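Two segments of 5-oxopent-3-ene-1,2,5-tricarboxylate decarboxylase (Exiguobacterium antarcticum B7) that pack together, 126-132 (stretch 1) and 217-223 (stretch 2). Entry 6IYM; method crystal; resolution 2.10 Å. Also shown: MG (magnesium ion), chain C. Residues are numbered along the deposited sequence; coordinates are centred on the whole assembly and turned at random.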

# COMPACT_ATOMS: atom_id res chain seq x y z
N GLU A 126 6.47 -17.51 3.01
CA GLU A 126 5.92 -17.24 1.64
C GLU A 126 7.01 -16.94 0.61
O GLU A 126 8.02 -16.25 0.94
CB GLU A 126 4.92 -16.09 1.72
CG GLU A 126 3.73 -16.34 2.64
CD GLU A 126 2.48 -15.47 2.42
OE1 GLU A 126 2.39 -14.78 1.37
OE2 GLU A 126 1.55 -15.55 3.28
N LEU A 127 6.80 -17.42 -0.62
CA LEU A 127 7.60 -17.04 -1.80
C LEU A 127 7.14 -15.65 -2.25
O LEU A 127 5.93 -15.46 -2.43
CB LEU A 127 7.38 -18.06 -2.91
CG LEU A 127 8.01 -17.72 -4.26
CD1 LEU A 127 9.52 -17.62 -4.15
CD2 LEU A 127 7.61 -18.75 -5.31
N ALA A 128 8.07 -14.73 -2.40
CA ALA A 128 7.82 -13.35 -2.83
C ALA A 128 8.25 -13.21 -4.29
O ALA A 128 9.41 -13.53 -4.56
CB ALA A 128 8.58 -12.39 -1.97
N ILE A 129 7.36 -12.74 -5.16
CA ILE A 129 7.71 -12.27 -6.54
C ILE A 129 8.20 -10.82 -6.48
O ILE A 129 7.46 -9.95 -5.97
CB ILE A 129 6.51 -12.38 -7.49
CG1 ILE A 129 5.90 -13.78 -7.51
CG2 ILE A 129 6.90 -11.91 -8.89
CD1 ILE A 129 4.50 -13.82 -8.12
N ILE A 130 9.36 -10.54 -7.08
CA ILE A 130 9.92 -9.17 -7.23
C ILE A 130 9.73 -8.69 -8.68
O ILE A 130 10.36 -9.25 -9.57
CB ILE A 130 11.40 -9.18 -6.84
CG1 ILE A 130 11.62 -9.82 -5.47
CG2 ILE A 130 11.94 -7.76 -6.89
CD1 ILE A 130 11.10 -8.99 -4.33
N ILE A 131 8.92 -7.66 -8.90
CA ILE A 131 8.57 -7.16 -10.26
C ILE A 131 9.74 -6.29 -10.72
O ILE A 131 10.25 -5.51 -9.89
CB ILE A 131 7.23 -6.39 -10.23
CG1 ILE A 131 6.09 -7.28 -9.75
CG2 ILE A 131 6.93 -5.73 -11.57
CD1 ILE A 131 5.75 -8.42 -10.69
N GLY A 132 10.20 -6.50 -11.95
CA GLY A 132 11.38 -5.80 -12.49
C GLY A 132 11.00 -4.77 -13.55
O GLY A 132 11.81 -3.88 -13.81
MG MG C . -0.15 -14.67 3.81
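Stretch 2 217-223: DVVTILT

How does stretch 2 lie on the strand? Residues 126-131 are extended, and Val218 to Thr223 form the opening of a helix that continues beyond the stretch, with Asp217 just before it. The helix runs obliquely across the strand, the N-to-C directions 54° apart (signed crossing angle -54°), and the axes approach to 10.8 Å. That spacing leaves room for a layer of side chains between the backbones. The closest CA atoms, those of Ile129 and Val218, are 7.8 Å apart, and no hydrogen bond joins the stretches.

Which strand residues meet the helix, and in what conformation? The alternation of the strand sends Leu127 and Ile129 toward the helix, while Ala128 and Ile130 lie out of its reach. Ile129 is the centre of the contact, with the largest covered area. Its chi1 is m and its chi2 t, an extended arm that carries CD1 to 3.8 Å from Val218 CG1 and 4.2 Å from Ile221 CG2. The other branch is also used: Ile129 CG2 lies 4.1 Å from Leu222 CD2. Leu127 has chi1 t and chi2 p. Val218, with chi1 t, sets CG2 between Leu127 CD2 at 4.2 Å and Ile129 CD1 at 4.5 Å, and CG1 against Ile129.

How do Ile131 and Leu222 touch when neither CA-to-CB bond points straight across? Both bonds point sideways, but the ends of the side chains come nearer. Ile131 has chi1 and chi2 both m, a bent path unlike the t chi2 of Ile129, and Leu222 combines chi1 m with chi2 t. Their methyls Ile131 CD1 and Leu222 CD2 come to 3.6 Å, the closest approach between the stretches. Ile221, also m and t, starts toward the strand and adds its CG2 methyl beside Ile129.

How is the start of the helix finished, and what do the residues outside the contact do? Asp217 is the N-cap: with chi1 p, its OD1 accepts from Thr220 N at 3.0 Å, satisfying an amide that has no earlier helical carbonyl to bond. Thr220, with chi1 m, also donates from OG1 to Asp217 OD1 at 2.5 Å. The regular helical pattern begins with Ile221 N bonding to Asp217 O at 2.9 Å, and Val219 points away from the strand. At the strand's start, Glu126 likewise takes no part in the packing; its OE2 binds the magnesium ion MG at 2.0 Å.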

# COMPACT_ATOMS: atom_id res chain seq x y z
N ASP A 217 -0.48 -20.64 -9.53
CA ASP A 217 1.00 -20.63 -9.73
C ASP A 217 1.46 -19.18 -9.99
O ASP A 217 0.61 -18.25 -10.00
CB ASP A 217 1.41 -21.63 -10.82
CG ASP A 217 1.12 -21.20 -12.24
OD1 ASP A 217 0.32 -20.27 -12.41
OD2 ASP A 217 1.73 -21.78 -13.16
N VAL A 218 2.77 -18.98 -10.12
CA VAL A 218 3.36 -17.62 -10.23
C VAL A 218 2.75 -16.92 -11.45
O VAL A 218 2.14 -15.83 -11.29
CB VAL A 218 4.90 -17.70 -10.26
CG1 VAL A 218 5.56 -16.40 -10.71
CG2 VAL A 218 5.44 -18.13 -8.90
N VAL A 219 2.80 -17.54 -12.63
CA VAL A 219 2.26 -16.91 -13.88
C VAL A 219 0.78 -16.54 -13.69
O VAL A 219 0.44 -15.39 -13.99
CB VAL A 219 2.54 -17.75 -15.14
CG1 VAL A 219 1.70 -17.32 -16.32
CG2 VAL A 219 4.01 -17.67 -15.51
N THR A 220 -0.06 -17.40 -13.13
CA THR A 220 -1.51 -17.09 -12.90
C THR A 220 -1.67 -15.91 -11.93
O THR A 220 -2.57 -15.08 -12.11
CB THR A 220 -2.27 -18.30 -12.36
OG1 THR A 220 -1.90 -19.40 -13.19
CG2 THR A 220 -3.77 -18.15 -12.36
N ILE A 221 -0.86 -15.86 -10.87
CA ILE A 221 -0.92 -14.72 -9.91
C ILE A 221 -0.64 -13.44 -10.71
O ILE A 221 -1.47 -12.53 -10.64
CB ILE A 221 0.05 -14.93 -8.73
CG1 ILE A 221 -0.49 -15.98 -7.75
CG2 ILE A 221 0.33 -13.60 -8.06
CD1 ILE A 221 0.55 -16.57 -6.85
N LEU A 222 0.46 -13.38 -11.46
CA LEU A 222 0.87 -12.18 -12.24
C LEU A 222 -0.25 -11.76 -13.21
O LEU A 222 -0.65 -10.57 -13.19
CB LEU A 222 2.15 -12.50 -13.00
CG LEU A 222 3.40 -12.67 -12.14
CD1 LEU A 222 4.53 -13.27 -12.97
CD2 LEU A 222 3.83 -11.35 -11.54
N THR A 223 -0.74 -12.71 -14.01
CA THR A 223 -1.88 -12.56 -14.95
C THR A 223 -3.10 -11.95 -14.25
O THR A 223 -3.66 -10.96 -14.77
CB THR A 223 -2.22 -13.94 -15.53
OG1 THR A 223 -1.22 -14.17 -16.53
CG2 THR A 223 -3.64 -14.02 -16.03